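Putative potassium transport protein (Staphylococcus aureus 08BA02176, PDB 4XTT) probably regulates potassium uptake as the RCK-type subunit of a Ktr transporter, with a C-terminal domain that binds the nucleotide c-di-AMP. Local coordinates at residues 40-45 with 69-74; 22-27 with 63-68; 14-19 with 73-78. All coordinates share one frame; numbering follows the deposited sequence.

Contact 1: residues 40-45 with 69-74; sequences YGINII and LIMIGH. With 2BA ((2R,3R,3aS,5R,7aR,9R,10R,10aS,12R,14aR)-2,9-bis(6-amino-9H-purin-9-yl)octahydro-2H,7H-difuro[3,2-d:3',2'-j][1,3,7,9,2,8 ]tetraoxadiphosphacyclododecine-3,5,10,12-tetrol 5,12-dioxide), chain C.
Strands 43-49 and 68-72 are antiparallel neighbours at the middle of the sheet, and their side chains sort onto two faces. Asn43 and Ile72 form the hydrogen-bonded pair, with Asn43 N to Ile72 O at 3.0 Å and Ile72 N to Asn43 O at 2.9 Å. One step on, Ile45 N meets Ile70 O at 3.0 Å, almost along the carbonyl axis.

On the face of Ile44 and Met71, Ile42 holds CG2 anti to its backbone N, so this methyl rests on Met71 CB at 3.7 Å. Ile44 places CG1 beside its own N (chi1 -60°) and continues extended (chi2 -168°), which carries CD1 across to Leu69 CD1 at 3.7 Å. Leu78 and Phe81 of helix 75-83 and Ile36 of helix 36-40 cover parts of this apolar layer. On the face of Asn43 and Ile72, Ile72 sends CG1 anti to its N (chi1 -172°), leaving CG2 in the crowded position between N and the carbonyl carbon. The extended Ile45 crosses it obliquely and brings CD1 to 3.6 Å from Ile72 CG2. Ile55 of the second subunit packs on Ile72, and Ser56 of that subunit hydrogen-bonds Ile72 O.

The N-H and C=O of Ile44, pointing away from strand 68-72, bind an adenine of c-di-AMP. Ile44 N donates to ring nitrogen N11 of 2BA at 3.0 Å, and the amino group N61 of 2BA donates to Ile44 O at 2.8 Å, so both groups pair with the Watson-Crick edge of this base. Ile44 N of the second subunit also binds the ligand, as does Asp35 from both chains. Backed on its other edge by antiparallel strand 68-72, strand 43-49 thus lines the c-di-AMP site at the dimer interface of an RCK C-terminal domain.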
loop_
_atom_site.group_PDB
_atom_site.type_symbol
_atom_site.label_atom_id
_atom_site.label_comp_id
_atom_site.label_asym_id
_atom_site.label_seq_id
_atom_site.Cartn_x
_atom_site.Cartn_y
_atom_site.Cartn_z
ATOM N N TYR A 40 -12.063 -4.659 -2.638
ATOM C CA TYR A 40 -12.117 -4.799 -1.186
ATOM C C TYR A 40 -11.642 -3.536 -0.465
ATOM O O TYR A 40 -11.962 -3.317 0.696
ATOM C CB TYR A 40 -11.270 -5.994 -0.725
ATOM C CG TYR A 40 -11.717 -7.344 -1.252
ATOM C CD1 TYR A 40 -12.636 -8.117 -0.553
ATOM C CD2 TYR A 40 -11.201 -7.855 -2.437
ATOM C CE1 TYR A 40 -13.041 -9.350 -1.029
ATOM C CE2 TYR A 40 -11.601 -9.090 -2.917
ATOM C CZ TYR A 40 -12.518 -9.831 -2.210
ATOM O OH TYR A 40 -12.916 -11.058 -2.689
ATOM N N GLY A 41 -10.887 -2.695 -1.155
ATOM C CA GLY A 41 -10.371 -1.493 -0.533
ATOM C C GLY A 41 -9.089 -1.781 0.223
ATOM O O GLY A 41 -8.647 -0.969 1.040
ATOM N N ILE A 42 -8.491 -2.938 -0.055
ATOM C CA ILE A 42 -7.272 -3.364 0.622
ATOM C C ILE A 42 -6.054 -2.919 -0.166
ATOM O O ILE A 42 -6.055 -2.972 -1.397
ATOM C CB ILE A 42 -7.237 -4.898 0.798
ATOM C CG1 ILE A 42 -8.458 -5.374 1.587
ATOM C CG2 ILE A 42 -5.963 -5.353 1.494
ATOM C CD1 ILE A 42 -8.483 -6.867 1.804
ATOM N N ASN A 43 -5.019 -2.475 0.540
ATOM C CA ASN A 43 -3.768 -2.110 -0.101
ATOM C C ASN A 43 -2.683 -3.138 0.195
ATOM O O ASN A 43 -2.446 -3.491 1.355
ATOM C CB ASN A 43 -3.324 -0.729 0.361
ATOM C CG ASN A 43 -2.038 -0.270 -0.304
ATOM O OD1 ASN A 43 -1.778 -0.587 -1.464
ATOM N ND2 ASN A 43 -1.233 0.496 0.427
ATOM N N ILE A 44 -2.061 -3.656 -0.858
ATOM C CA ILE A 44 -0.934 -4.562 -0.700
ATOM C C ILE A 44 0.353 -3.748 -0.814
ATOM O O ILE A 44 0.686 -3.237 -1.890
ATOM C CB ILE A 44 -0.971 -5.681 -1.746
ATOM C CG1 ILE A 44 -2.271 -6.477 -1.593
ATOM C CG2 ILE A 44 0.266 -6.563 -1.649
ATOM C CD1 ILE A 44 -2.296 -7.754 -2.362
ATOM N N ILE A 45 1.057 -3.627 0.309
ATOM C CA ILE A 45 2.258 -2.794 0.425
ATOM C C ILE A 45 3.451 -3.504 -0.208
ATOM O O ILE A 45 4.299 -2.880 -0.850
ATOM C CB ILE A 45 2.566 -2.455 1.905
ATOM C CG1 ILE A 45 1.348 -1.797 2.548
ATOM C CG2 ILE A 45 3.765 -1.543 2.016
ATOM C CD1 ILE A 45 1.502 -1.526 4.029
ATOM N N LEU A 69 1.438 -12.002 1.134
ATOM C CA LEU A 69 0.946 -10.662 0.843
ATOM C C LEU A 69 0.873 -9.870 2.139
ATOM O O LEU A 69 0.273 -10.317 3.116
ATOM C CB LEU A 69 -0.430 -10.690 0.161
ATOM C CG LEU A 69 -0.609 -11.607 -1.051
ATOM C CD1 LEU A 69 -1.935 -11.339 -1.727
ATOM C CD2 LEU A 69 0.529 -11.449 -2.045
ATOM N N ILE A 70 1.491 -8.696 2.150
ATOM C CA ILE A 70 1.410 -7.834 3.315
ATOM C C ILE A 70 0.331 -6.780 3.057
ATOM O O ILE A 70 0.498 -5.878 2.228
ATOM C CB ILE A 70 2.765 -7.179 3.623
ATOM C CG1 ILE A 70 3.860 -8.245 3.656
ATOM C CG2 ILE A 70 2.705 -6.431 4.935
ATOM C CD1 ILE A 70 5.235 -7.707 3.977
ATOM N N MET A 71 -0.777 -6.894 3.779
ATOM C CA MET A 71 -1.951 -6.100 3.454
ATOM C C MET A 71 -2.281 -5.112 4.552
ATOM O O MET A 71 -2.069 -5.378 5.738
ATOM C CB MET A 71 -3.153 -7.004 3.216
ATOM C CG MET A 71 -2.910 -8.119 2.238
ATOM S SD MET A 71 -4.351 -9.190 2.131
ATOM C CE MET A 71 -4.602 -9.534 3.869
ATOM N N ILE A 72 -2.841 -3.983 4.148
ATOM C CA ILE A 72 -3.269 -2.972 5.092
ATOM C C ILE A 72 -4.637 -2.448 4.665
ATOM O O ILE A 72 -4.870 -2.181 3.485
ATOM C CB ILE A 72 -2.206 -1.855 5.190
ATOM C CG1 ILE A 72 -2.532 -0.874 6.305
ATOM C CG2 ILE A 72 -2.039 -1.130 3.862
ATOM C CD1 ILE A 72 -1.405 0.100 6.545
ATOM N N GLY A 73 -5.549 -2.335 5.626
ATOM C CA GLY A 73 -6.912 -1.912 5.352
ATOM C C GLY A 73 -7.827 -2.080 6.555
ATOM O O GLY A 73 -7.384 -2.431 7.652
ATOM N N HIS A 74 -9.110 -1.807 6.350
ATOM C CA HIS A 74 -10.110 -1.953 7.400
ATOM C C HIS A 74 -10.312 -3.428 7.728
ATOM O O HIS A 74 -10.263 -4.271 6.832
ATOM C CB HIS A 74 -11.426 -1.304 6.960
ATOM C CG HIS A 74 -12.410 -1.105 8.069
ATOM N ND1 HIS A 74 -13.224 -2.119 8.533
ATOM C CD2 HIS A 74 -12.725 -0.010 8.798
ATOM C CE1 HIS A 74 -13.990 -1.656 9.501
ATOM N NE2 HIS A 74 -13.708 -0.378 9.684
HETATM P P 2BA C . -7.331 0.359 -8.611
HETATM O O1P 2BA C . -7.349 0.279 -7.134
HETATM O O2P 2BA C . -8.654 0.911 -9.041
HETATM O "O5'" 2BA C . -6.189 1.394 -9.058
HETATM C "C5'" 2BA C . -5.979 1.644 -10.460
HETATM C "C4'" 2BA C . -4.741 2.429 -10.638
HETATM O "O4'" 2BA C . -4.687 3.613 -9.725
HETATM C "C3'" 2BA C . -3.587 1.604 -10.290
HETATM O "O3'" 2BA C . -3.104 0.914 -11.475
HETATM C "C2'" 2BA C . -2.573 2.528 -9.826
HETATM O "O2'" 2BA C . -1.796 3.041 -10.945
HETATM C "C1'" 2BA C . -3.314 3.627 -9.170
HETATM N N9 2BA C . -3.393 3.395 -7.797
HETATM C C8 2BA C . -4.458 3.065 -7.352
HETATM N N7 2BA C . -4.347 2.887 -6.004
HETATM C C5 2BA C . -2.889 3.210 -5.827
HETATM C C6 2BA C . -1.940 3.287 -4.818
HETATM N N6 2BA C . -2.338 2.988 -3.513
HETATM N N1 2BA C . -0.662 3.633 -5.043
HETATM C C2 2BA C . -0.260 3.920 -6.256
HETATM N N3 2BA C . -1.087 3.870 -7.283
HETATM C C4 2BA C . -2.387 3.534 -7.135
HETATM P P1 2BA C . -2.580 -0.593 -11.257
HETATM O O1P1 2BA C . -1.405 -0.490 -10.349
HETATM O O2P1 2BA C . -2.111 -1.112 -12.573
HETATM O "O5'1" 2BA C . -3.582 -1.647 -10.584
HETATM C "C5'1" 2BA C . -4.854 -1.912 -11.154
HETATM C "C4'1" 2BA C . -5.643 -2.669 -10.158
HETATM O "O4'1" 2BA C . -4.847 -3.808 -9.627
HETATM C "C3'1" 2BA C . -5.943 -1.821 -8.992
HETATM O "O3'1" 2BA C . -7.214 -1.142 -9.149
HETATM C "C2'1" 2BA C . -6.009 -2.725 -7.856
HETATM O "O2'1" 2BA C . -7.352 -3.262 -7.765
HETATM C "C1'1" 2BA C . -5.055 -3.809 -8.150
HETATM N N91 2BA C . -3.831 -3.588 -7.489
HETATM C C81 2BA C . -2.840 -3.311 -8.148
HETATM N N71 2BA C . -1.735 -3.124 -7.357
HETATM C C51 2BA C . -2.403 -3.383 -6.027
HETATM C C61 2BA C . -2.040 -3.415 -4.677
HETATM N N61 2BA C . -0.692 -3.144 -4.299
HETATM N N11 2BA C . -2.897 -3.685 -3.722
HETATM C C21 2BA C . -4.167 -3.951 -3.998
HETATM N N31 2BA C . -4.639 -3.953 -5.251
HETATM C C41 2BA C . -3.813 -3.682 -6.293
HETATM O O HOH W 1 -9.786 -1.524 3.510
#

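Contact 2: residues 22-27 with 63-68; sequences ATEKMA and LEIGDI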
loop_
_atom_site.group_PDB
_atom_site.type_symbol
_atom_site.label_atom_id
_atom_site.label_comp_id
_atom_site.label_asym_id
_atom_site.label_seq_id
_atom_site.Cartn_x
_atom_site.Cartn_y
_atom_site.Cartn_z
ATOM N N ALA A 22 -0.027 -17.189 0.224
ATOM C CA ALA A 22 -0.732 -17.546 -0.998
ATOM C C ALA A 22 -1.005 -19.044 -1.087
ATOM O O ALA A 22 -0.094 -19.867 -0.956
ATOM C CB ALA A 22 0.057 -17.087 -2.208
ATOM N N THR A 23 -2.268 -19.383 -1.328
ATOM C CA THR A 23 -2.690 -20.770 -1.491
ATOM C C THR A 23 -2.711 -21.126 -2.973
ATOM O O THR A 23 -2.676 -20.232 -3.823
ATOM C CB THR A 23 -4.085 -21.008 -0.889
ATOM O OG1 THR A 23 -4.492 -22.362 -1.127
ATOM C CG2 THR A 23 -5.092 -20.068 -1.526
ATOM N N GLU A 24 -2.792 -22.419 -3.279
ATOM C CA GLU A 24 -2.857 -22.875 -4.665
ATOM C C GLU A 24 -4.045 -22.239 -5.375
ATOM O O GLU A 24 -3.969 -21.896 -6.558
ATOM C CB GLU A 24 -2.954 -24.399 -4.733
ATOM C CG GLU A 24 -1.721 -25.116 -4.214
ATOM C CD GLU A 24 -0.501 -24.894 -5.092
ATOM O OE1 GLU A 24 -0.670 -24.557 -6.285
ATOM O OE2 GLU A 24 0.629 -25.044 -4.580
ATOM N N LYS A 25 -5.144 -22.098 -4.641
ATOM C CA LYS A 25 -6.312 -21.385 -5.129
ATOM C C LYS A 25 -5.928 -19.991 -5.608
ATOM O O LYS A 25 -6.392 -19.529 -6.652
ATOM C CB LYS A 25 -7.363 -21.285 -4.023
ATOM C CG LYS A 25 -8.535 -20.387 -4.353
ATOM C CD LYS A 25 -9.409 -20.161 -3.130
ATOM C CE LYS A 25 -10.573 -19.246 -3.461
ATOM N NZ LYS A 25 -10.105 -17.997 -4.126
ATOM N N MET A 26 -5.042 -19.345 -4.858
ATOM C CA MET A 26 -4.677 -17.959 -5.118
ATOM C C MET A 26 -3.388 -17.883 -5.936
ATOM O O MET A 26 -3.139 -16.899 -6.634
ATOM C CB MET A 26 -4.571 -17.206 -3.785
ATOM C CG MET A 26 -3.509 -16.137 -3.675
ATOM S SD MET A 26 -3.758 -15.169 -2.166
ATOM C CE MET A 26 -4.219 -16.455 -1.016
ATOM N N ALA A 27 -2.589 -18.946 -5.876
ATOM C CA ALA A 27 -1.382 -19.055 -6.693
ATOM C C ALA A 27 -1.757 -19.289 -8.155
ATOM O O ALA A 27 -2.717 -20.005 -8.453
ATOM C CB ALA A 27 -0.487 -20.171 -6.188
ATOM N N LEU A 63 0.914 -14.784 -8.731
ATOM C CA LEU A 63 1.337 -15.080 -7.371
ATOM C C LEU A 63 1.808 -16.521 -7.306
ATOM O O LEU A 63 1.123 -17.430 -7.773
ATOM C CB LEU A 63 0.198 -14.852 -6.374
ATOM C CG LEU A 63 -0.422 -13.457 -6.263
ATOM C CD1 LEU A 63 -1.617 -13.508 -5.333
ATOM C CD2 LEU A 63 0.588 -12.419 -5.776
ATOM N N GLU A 64 2.977 -16.724 -6.714
ATOM C CA GLU A 64 3.540 -18.058 -6.580
ATOM C C GLU A 64 3.235 -18.610 -5.201
ATOM O O GLU A 64 2.865 -17.865 -4.289
ATOM C CB GLU A 64 5.049 -18.027 -6.836
ATOM C CG GLU A 64 5.410 -17.384 -8.170
ATOM C CD GLU A 64 6.898 -17.356 -8.435
ATOM O OE1 GLU A 64 7.678 -17.427 -7.462
ATOM O OE2 GLU A 64 7.289 -17.266 -9.620
ATOM N N ILE A 65 3.391 -19.918 -5.054
ATOM C CA ILE A 65 3.128 -20.579 -3.788
ATOM C C ILE A 65 4.113 -20.090 -2.722
ATOM O O ILE A 65 5.317 -19.976 -2.963
ATOM C CB ILE A 65 3.223 -22.115 -3.932
ATOM C CG1 ILE A 65 2.602 -22.577 -5.256
ATOM C CG2 ILE A 65 2.550 -22.804 -2.768
ATOM C CD1 ILE A 65 3.609 -22.813 -6.382
ATOM N N GLY A 66 3.587 -19.773 -1.546
ATOM C CA GLY A 66 4.415 -19.326 -0.445
ATOM C C GLY A 66 4.592 -17.824 -0.374
ATOM O O GLY A 66 5.168 -17.314 0.591
ATOM N N ASP A 67 4.103 -17.116 -1.390
ATOM C CA ASP A 67 4.115 -15.656 -1.381
ATOM C C ASP A 67 3.267 -15.121 -0.246
ATOM O O ASP A 67 2.109 -15.501 -0.086
ATOM C CB ASP A 67 3.610 -15.090 -2.708
ATOM C CG ASP A 67 4.663 -15.105 -3.790
ATOM O OD1 ASP A 67 5.865 -15.143 -3.454
ATOM O OD2 ASP A 67 4.283 -15.088 -4.977
ATOM N N ILE A 68 3.863 -14.252 0.556
ATOM C CA ILE A 68 3.161 -13.638 1.666
ATOM C C ILE A 68 2.739 -12.215 1.311
ATOM O O ILE A 68 3.583 -11.327 1.173
ATOM C CB ILE A 68 4.027 -13.641 2.941
ATOM C CG1 ILE A 68 4.372 -15.083 3.332
ATOM C CG2 ILE A 68 3.292 -12.957 4.085
ATOM C CD1 ILE A 68 5.359 -15.195 4.462
#
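Ala22, just past strand 15-21, makes the one backbone hydrogen bond between residues 22-27 and 63-68. Its N donates to Asp67 O at 2.7 Å, in the plane of that carbonyl, while its methyl points at the opposing turn and lies 3.6 Å from Glu64 O. The chain then swings outward at Thr23, whose carbonyl oxygen accepts from Ala27 N and, weakly, from Met26 N, so residues 23-27 close into a compact bend. Glu24 begins with its CB directed away from the other segment but kinks at its second torsion (chi2 -67°). The carboxylate therefore comes back beside Ile65 and crosses it obliquely, OE2 being nearest to Ile65 CG1. The buried Met26 crosses Leu63 obliquely, Met26 CG meeting Leu63 CD1 at 3.6 Å, and Ile85, the C-terminal residue, touches Met26 as well. Ala27 completes the bend: its CA lies 3.2 Å from Leu63 O in a CA-H...O contact, and its methyl sits 4.0 Å from Ile65 CG1.

The surface that receives this bend is held in shape from within. Asp67 N bonds Glu64 O at 3.2 Å, and Asp67 OD2 takes the N-H of Glu64 at 2.7 Å from above the carboxylate plane. Arg49 on strand 43-49 forms a salt bridge with the same carboxylate oxygen, which probably keeps it ionised. Gly66 takes the positive phi (+91°) required at the third position of a type II turn. This is a classic type II beta turn, Glu64 to Asp67, braced by its own aspartate and leading straight into strand 68-72 of the domain's antiparallel sheet.

Contact 3: residues 14-19 with 73-78; sequences EHSIVE and GHDNDL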
loop_
_atom_site.group_PDB
_atom_site.type_symbol
_atom_site.label_atom_id
_atom_site.label_comp_id
_atom_site.label_asym_id
_atom_site.label_seq_id
_atom_site.Cartn_x
_atom_site.Cartn_y
_atom_site.Cartn_z
ATOM N N GLU A 14 -9.743 -0.714 14.440
ATOM C CA GLU A 14 -10.520 -1.219 13.309
ATOM C C GLU A 14 -9.673 -1.404 12.040
ATOM O O GLU A 14 -10.136 -1.954 11.037
ATOM C CB GLU A 14 -11.709 -0.301 13.044
ATOM C CG GLU A 14 -12.778 -0.436 14.122
ATOM C CD GLU A 14 -14.034 0.352 13.825
ATOM O OE1 GLU A 14 -14.348 1.267 14.617
ATOM O OE2 GLU A 14 -14.698 0.068 12.801
ATOM N N HIS A 15 -8.431 -0.935 12.097
ATOM C CA HIS A 15 -7.487 -1.068 10.994
ATOM C C HIS A 15 -6.252 -1.804 11.484
ATOM O O HIS A 15 -5.889 -1.722 12.661
ATOM C CB HIS A 15 -7.072 0.294 10.438
ATOM C CG HIS A 15 -8.216 1.172 10.033
ATOM N ND1 HIS A 15 -8.109 2.542 9.969
ATOM C CD2 HIS A 15 -9.480 0.874 9.652
ATOM C CE1 HIS A 15 -9.263 3.054 9.573
ATOM N NE2 HIS A 15 -10.109 2.062 9.375
ATOM N N SER A 16 -5.616 -2.537 10.577
ATOM C CA SER A 16 -4.541 -3.454 10.949
ATOM C C SER A 16 -3.749 -3.942 9.734
ATOM O O SER A 16 -4.267 -3.948 8.617
ATOM C CB SER A 16 -5.106 -4.640 11.737
ATOM O OG SER A 16 -6.129 -5.296 11.018
ATOM N N ILE A 17 -2.473 -4.264 9.946
ATOM C CA ILE A 17 -1.671 -4.913 8.909
ATOM C C ILE A 17 -1.635 -6.413 9.135
ATOM O O ILE A 17 -1.356 -6.893 10.230
ATOM C CB ILE A 17 -0.221 -4.400 8.851
ATOM C CG1 ILE A 17 -0.174 -3.012 8.238
ATOM C CG2 ILE A 17 0.616 -5.261 7.930
ATOM C CD1 ILE A 17 1.242 -2.518 7.971
ATOM N N VAL A 18 -1.969 -7.145 8.085
ATOM C CA VAL A 18 -2.126 -8.580 8.165
ATOM C C VAL A 18 -1.318 -9.220 7.055
ATOM O O VAL A 18 -1.238 -8.696 5.943
ATOM C CB VAL A 18 -3.613 -8.995 8.051
ATOM C CG1 VAL A 18 -3.747 -10.504 7.949
ATOM C CG2 VAL A 18 -4.406 -8.456 9.244
ATOM N N GLU A 19 -0.668 -10.326 7.374
ATOM C CA GLU A 19 -0.023 -11.149 6.368
ATOM C C GLU A 19 -0.908 -12.306 5.926
ATOM O O GLU A 19 -1.611 -12.909 6.734
ATOM C CB GLU A 19 1.314 -11.658 6.888
ATOM C CG GLU A 19 2.437 -10.666 6.689
ATOM C CD GLU A 19 3.726 -11.137 7.308
ATOM O OE1 GLU A 19 3.871 -12.362 7.511
ATOM O OE2 GLU A 19 4.609 -10.285 7.545
ATOM N N GLY A 73 -5.549 -2.335 5.626
ATOM C CA GLY A 73 -6.912 -1.912 5.352
ATOM C C GLY A 73 -7.827 -2.080 6.555
ATOM O O GLY A 73 -7.384 -2.431 7.652
ATOM N N HIS A 74 -9.110 -1.807 6.350
ATOM C CA HIS A 74 -10.110 -1.953 7.400
ATOM C C HIS A 74 -10.312 -3.428 7.728
ATOM O O HIS A 74 -10.263 -4.271 6.832
ATOM C CB HIS A 74 -11.426 -1.304 6.960
ATOM C CG HIS A 74 -12.410 -1.105 8.069
ATOM N ND1 HIS A 74 -13.224 -2.119 8.533
ATOM C CD2 HIS A 74 -12.725 -0.010 8.798
ATOM C CE1 HIS A 74 -13.990 -1.656 9.501
ATOM N NE2 HIS A 74 -13.708 -0.378 9.684
ATOM N N ASP A 75 -10.568 -3.733 8.999
ATOM C CA ASP A 75 -10.675 -5.128 9.442
ATOM C C ASP A 75 -11.789 -5.894 8.744
ATOM O O ASP A 75 -11.642 -7.075 8.444
ATOM C CB ASP A 75 -10.923 -5.202 10.947
ATOM C CG ASP A 75 -9.690 -4.907 11.758
ATOM O OD1 ASP A 75 -8.586 -4.868 11.175
ATOM O OD2 ASP A 75 -9.830 -4.722 12.986
ATOM N N ASN A 76 -12.895 -5.213 8.462
ATOM C CA ASN A 76 -14.006 -5.846 7.769
ATOM C C ASN A 76 -13.648 -6.147 6.324
ATOM O O ASN A 76 -14.101 -7.145 5.766
ATOM C CB ASN A 76 -15.256 -4.966 7.823
ATOM C CG ASN A 76 -15.829 -4.839 9.222
ATOM O OD1 ASN A 76 -15.669 -5.731 10.058
ATOM N ND2 ASN A 76 -16.515 -3.728 9.481
ATOM N N ASP A 77 -12.793 -5.316 5.731
ATOM C CA ASP A 77 -12.409 -5.530 4.341
ATOM C C ASP A 77 -11.392 -6.641 4.264
ATOM O O ASP A 77 -11.493 -7.511 3.403
ATOM C CB ASP A 77 -11.812 -4.268 3.701
ATOM C CG ASP A 77 -12.786 -3.108 3.630
ATOM O OD1 ASP A 77 -13.985 -3.345 3.374
ATOM O OD2 ASP A 77 -12.341 -1.951 3.806
ATOM N N LEU A 78 -10.434 -6.626 5.188
ATOM C CA LEU A 78 -9.442 -7.683 5.261
ATOM C C LEU A 78 -10.096 -9.027 5.526
ATOM O O LEU A 78 -9.793 -10.011 4.853
ATOM C CB LEU A 78 -8.423 -7.367 6.347
ATOM C CG LEU A 78 -7.558 -6.139 6.087
ATOM C CD1 LEU A 78 -6.899 -5.665 7.373
ATOM C CD2 LEU A 78 -6.506 -6.515 5.059
#
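Three first torsions set up this junction. His74 has CG anti to its backbone N (chi1 -166°), Asp75 has CG beside its N (chi1 -75°), and Ser16 holds OG between N and the carbonyl carbon (chi1 55°). The motif is a side-chain N-cap at a strand-to-helix corner: the chain leaves strand 68-72, turns at Gly73 and enters helix 75-83 with His74 as the capping residue. Its ND1 accepts from Asn76 N, which lies close to the ring plane, at 3.1 Å. On the other side of the ring, NE2 makes a weak bond to Glu14 OE2 at 3.3 Å, consistent with a proton on NE2.

The loop end and start of strand 15-21 wrap around this corner. Glu14 O lies over the centre of one face of the His74 imidazole and also takes Asp75 N at 2.7 Å, almost along the C=O axis, so a helix-start N-H is satisfied by the residue just before the strand. His15 crosses His74 obliquely, presenting its ring edge with NE2 3.4 Å from His74 CD2; Ile55 of the second subunit packs on His15. Beyond it, Ser16 N reaches Gly73 O at 3.4 Å in a weak bond that prolongs the antiparallel pairing of the two strands up to the corner.

Further along, Leu78 turns inward from the first helical turn. Leu78 CD1 lies 3.4 Å from Ser16 O and 4.2 Å from Val18 CG2, the two side chains sliding past one another in opposite directions; Ile42 and Met71 also touch this leucine. The negative charge of Asp75 is probably eased both by the helix end and by a side-chain donor: Ser16 OG gives its hydrogen to the syn lone pair of Asp75 OD1 in a very short hydrogen bond, modelled at 2.5 Å.

Contacts 1 and 3 reach one antiparallel sheet (order 15-21, 68-72, 43-49, 52-55); contact 2 joins the loop after strand 15-21 to the turn entering 68-72. Contact 1 pairs 68-72 with 43-49, and contact 3 takes over where it turns into helix 75-83. Contacts 1 and 3 share Gly73 and His74, centres about 7 Å apart, and Met71 N probably bonds Val18 O. The centre of contact 2 lies about 16 Å from contact 1's and 19 Å from contact 3's, the latter across the chain's centre. In sequence, contacts 1 and 2 cross, and contact 2 falls between the segments of contact 3. Contacts 1 and 3 touch the second subunit; only contact 1 meets c-di-AMP, beside strand 43-49.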